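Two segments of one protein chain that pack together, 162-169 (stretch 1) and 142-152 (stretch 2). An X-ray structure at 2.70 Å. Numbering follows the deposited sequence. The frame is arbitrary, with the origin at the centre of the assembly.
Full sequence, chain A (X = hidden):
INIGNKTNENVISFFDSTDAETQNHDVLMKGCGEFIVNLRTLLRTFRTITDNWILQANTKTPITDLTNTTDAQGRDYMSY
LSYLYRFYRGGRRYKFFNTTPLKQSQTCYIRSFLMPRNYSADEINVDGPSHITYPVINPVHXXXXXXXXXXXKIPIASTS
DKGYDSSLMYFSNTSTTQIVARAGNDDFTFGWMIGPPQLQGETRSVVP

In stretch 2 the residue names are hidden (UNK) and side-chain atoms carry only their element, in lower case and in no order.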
# COMPACT_ATOMS: atom_id res chain seq x y z
N LYS A 162 48.23 21.01 3.76
CA LYS A 162 49.10 19.86 3.54
C LYS A 162 48.53 18.64 4.24
O LYS A 162 48.93 18.30 5.35
CB LYS A 162 50.51 20.14 4.07
CG LYS A 162 51.46 18.95 3.97
CD LYS A 162 51.79 18.58 2.53
CE LYS A 162 52.71 17.37 2.48
NZ LYS A 162 53.19 17.07 1.11
N GLY A 163 47.59 17.97 3.57
CA GLY A 163 46.99 16.78 4.13
C GLY A 163 45.95 17.08 5.20
O GLY A 163 45.77 16.28 6.11
N TYR A 164 45.28 18.22 5.10
CA TYR A 164 44.26 18.58 6.08
C TYR A 164 42.96 17.83 5.80
O TYR A 164 42.26 17.41 6.72
CB TYR A 164 43.98 20.09 6.05
CG TYR A 164 45.14 20.94 6.52
CD1 TYR A 164 46.00 20.49 7.52
CD2 TYR A 164 45.36 22.22 5.98
CE1 TYR A 164 47.05 21.28 7.98
CE2 TYR A 164 46.41 23.02 6.44
CZ TYR A 164 47.25 22.54 7.43
OH TYR A 164 48.29 23.33 7.88
N ASP A 165 42.66 17.66 4.52
CA ASP A 165 41.47 16.94 4.09
C ASP A 165 41.86 15.90 3.05
O ASP A 165 42.99 15.88 2.56
CB ASP A 165 40.44 17.92 3.51
CG ASP A 165 40.98 18.71 2.33
OD1 ASP A 165 42.10 19.25 2.43
OD2 ASP A 165 40.27 18.79 1.31
N SER A 166 40.91 15.03 2.72
CA SER A 166 41.13 13.96 1.75
C SER A 166 41.03 14.39 0.29
O SER A 166 40.37 15.38 -0.03
CB SER A 166 40.16 12.81 2.02
OG SER A 166 38.82 13.30 2.08
N SER A 167 41.68 13.63 -0.57
CA SER A 167 41.68 13.90 -2.00
C SER A 167 41.62 12.56 -2.75
O SER A 167 41.62 11.50 -2.13
CB SER A 167 42.95 14.67 -2.39
OG SER A 167 42.98 14.94 -3.78
N LEU A 168 41.55 12.63 -4.07
CA LEU A 168 41.48 11.42 -4.88
C LEU A 168 42.81 11.06 -5.55
O LEU A 168 43.62 11.94 -5.86
CB LEU A 168 40.41 11.58 -5.96
CG LEU A 168 40.15 10.37 -6.86
CD1 LEU A 168 39.35 9.34 -6.08
CD2 LEU A 168 39.40 10.79 -8.10
N MET A 169 43.03 9.77 -5.74
CA MET A 169 44.23 9.28 -6.40
C MET A 169 43.80 8.33 -7.51
O MET A 169 43.09 7.35 -7.26
CB MET A 169 45.15 8.56 -5.42
CG MET A 169 46.43 8.06 -6.06
SD MET A 169 47.64 7.51 -4.87
CE MET A 169 47.04 5.86 -4.51
N UNK A 142 32.87 6.55 -12.13
CA UNK A 142 32.30 7.54 -11.22
C UNK A 142 32.67 7.25 -9.77
O UNK A 142 32.39 6.17 -9.25
c UNK A 142 28.87 7.64 -13.05
c UNK A 142 30.77 7.54 -11.39
o UNK A 142 28.62 6.50 -13.48
o UNK A 142 27.97 8.50 -12.85
c UNK A 142 30.31 8.01 -12.75
N UNK A 143 33.30 8.23 -9.12
CA UNK A 143 33.73 8.07 -7.74
C UNK A 143 33.54 9.35 -6.93
O UNK A 143 33.59 10.46 -7.47
c UNK A 143 35.22 7.63 -7.69
c UNK A 143 35.64 7.35 -6.26
c UNK A 143 36.10 8.71 -8.31
N UNK A 144 33.31 9.20 -5.63
CA UNK A 144 33.10 10.34 -4.75
C UNK A 144 34.09 10.37 -3.60
O UNK A 144 34.40 9.33 -3.00
o UNK A 144 29.05 10.88 -3.23
c UNK A 144 31.33 11.53 -3.35
c UNK A 144 30.02 11.37 -2.62
o UNK A 144 29.95 11.74 -1.43
c UNK A 144 31.68 10.31 -4.17
N UNK A 145 34.59 11.56 -3.28
CA UNK A 145 35.54 11.74 -2.19
C UNK A 145 34.85 12.42 -1.02
O UNK A 145 34.46 13.59 -1.11
c UNK A 145 37.43 11.95 -3.82
c UNK A 145 37.70 12.81 -1.49
c UNK A 145 36.73 12.61 -2.64
N UNK A 146 34.68 11.70 0.10
CA UNK A 146 34.02 12.27 1.28
C UNK A 146 34.84 13.44 1.83
O UNK A 146 35.99 13.62 1.44
c UNK A 146 34.99 10.28 0.32
c UNK A 146 33.99 11.10 2.26
c UNK A 146 33.98 9.91 1.37
N UNK A 147 34.25 14.22 2.72
CA UNK A 147 34.97 15.33 3.31
C UNK A 147 35.55 14.91 4.65
O UNK A 147 34.95 15.14 5.70
c UNK A 147 36.14 20.08 4.87
c UNK A 147 34.79 17.78 3.99
c UNK A 147 34.06 16.55 3.50
c UNK A 147 35.81 18.35 3.22
c UNK A 147 34.46 18.38 5.20
c UNK A 147 35.12 19.52 5.64
c UNK A 147 36.48 19.49 3.66
N UNK A 148 36.71 14.27 4.61
CA UNK A 148 37.41 13.85 5.82
C UNK A 148 38.40 14.98 6.06
O UNK A 148 39.43 15.05 5.40
c UNK A 148 37.28 11.33 5.35
c UNK A 148 36.71 9.35 4.05
c UNK A 148 38.16 12.54 5.58
c UNK A 148 37.46 10.51 4.23
o UNK A 148 35.05 7.84 4.84
c UNK A 148 36.32 10.95 6.29
c UNK A 148 35.56 9.79 6.12
c UNK A 148 35.77 9.00 5.00
N UNK A 149 38.09 15.86 7.01
CA UNK A 149 38.95 17.01 7.27
C UNK A 149 39.25 17.28 8.74
O UNK A 149 38.47 16.92 9.63
c UNK A 149 38.32 18.25 6.65
o UNK A 149 39.05 19.43 6.96
N UNK A 150 40.39 17.92 8.99
CA UNK A 150 40.80 18.28 10.33
C UNK A 150 40.17 19.62 10.70
O UNK A 150 40.18 20.03 11.86
c UNK A 150 44.60 17.32 10.38
c UNK A 150 42.33 18.41 10.41
n UNK A 150 45.17 16.85 11.48
o UNK A 150 45.23 17.91 9.50
c UNK A 150 43.10 17.12 10.25
N UNK A 151 39.62 20.30 9.69
CA UNK A 151 38.99 21.61 9.87
C UNK A 151 37.60 21.63 9.25
O UNK A 151 37.33 20.90 8.29
c UNK A 151 42.85 23.27 11.48
c UNK A 151 43.64 22.47 9.36
c UNK A 151 43.89 22.91 10.65
o UNK A 151 45.19 23.00 11.10
c UNK A 151 41.54 23.19 11.02
c UNK A 151 42.33 22.39 8.91
c UNK A 151 39.84 22.69 9.22
c UNK A 151 41.26 22.75 9.73
N UNK A 152 36.72 22.47 9.78
CA UNK A 152 35.36 22.59 9.27
C UNK A 152 35.27 23.26 7.90
O UNK A 152 34.25 23.15 7.21
n UNK A 152 33.50 23.83 14.97
c UNK A 152 34.11 25.34 11.68
c UNK A 152 34.97 24.75 10.59
c UNK A 152 33.31 24.58 13.89
n UNK A 152 32.24 25.35 13.78
n UNK A 152 34.21 24.56 12.91
c UNK A 152 34.49 23.35 10.28

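Position 142 carries three carbons in line, the third bearing two oxygens. That is a carboxylate, Glu142, and it lies out of reach of stretch 1. At 143 one carbon branches at once into two more, and the cluster points toward stretch 1. A beta-branched, purely carbon side chain of three atoms is valine; Val143 CG1 lies 3.9 Å from Leu168 CD2. Position 144 again shows three carbons ending in two oxygens, turned away from stretch 1: Glu144, its carboxylate hydrogen-bonded elsewhere in the structure. Position 145 repeats the three-carbon fork and points toward stretch 1, so it is Val145. Its CG2 sits 3.7 Å from Leu168 CB, and its CG1 3.8 Å from Ser166 OG.

At 146 three carbons close a ring onto the backbone nitrogen, which only proline does. Pro146 O lies 2.9 Å from Ser166 OG. Position 147 has one carbon and then a six-carbon ring with no oxygen, hence Phe147. Its CB points away, yet the ring returns to place CE1 4.3 Å from Asp165 CB. Position 148 has the same ring plus one oxygen, a tyrosine. The CB of Tyr148 is 3.6 Å from Ser166 OG, while its hydroxyl is hydrogen-bonded elsewhere.

One carbon and one oxygen at 149 mean serine. Ser149 CB packs 3.8 Å from Asp165 CB, and its OG donates to the backbone O of position 151 at 2.6 Å, a bond kept within the stretch. At 150 three carbons end in one oxygen and one nitrogen, an amide: Gln150, whose OE1 lies 3.3 Å from Tyr164 CD1, at that ring's edge. Position 151 has a six-carbon ring with one oxygen, Tyr151; its edge meets the face of Tyr164, planes at 84°, with CE2 3.6 Å from CG of Tyr164. Position 152 runs three carbons, a nitrogen, then a carbon with two more nitrogens: Arg152, beyond reach.

The contact works in two parts. Around the single bridge of Asp165 with Ser149, backbone does the joining: Gln150 N donates to Tyr164 O at 3.0 Å, and Ser166 N gives a weak bond to Tyr148 O at 3.1 Å. Tyr148 N adds a weak bond to Ser166 OG at 3.4 Å, so a small polar side chain pointing toward the partner meets its backbone. Beyond this, the strands run roughly antiparallel at 156°, and alternation sends Val143 and Val145 toward Leu168 while Glu144 faces away.

Stretch 2, residues 142-152: EVEVPFYSQYR
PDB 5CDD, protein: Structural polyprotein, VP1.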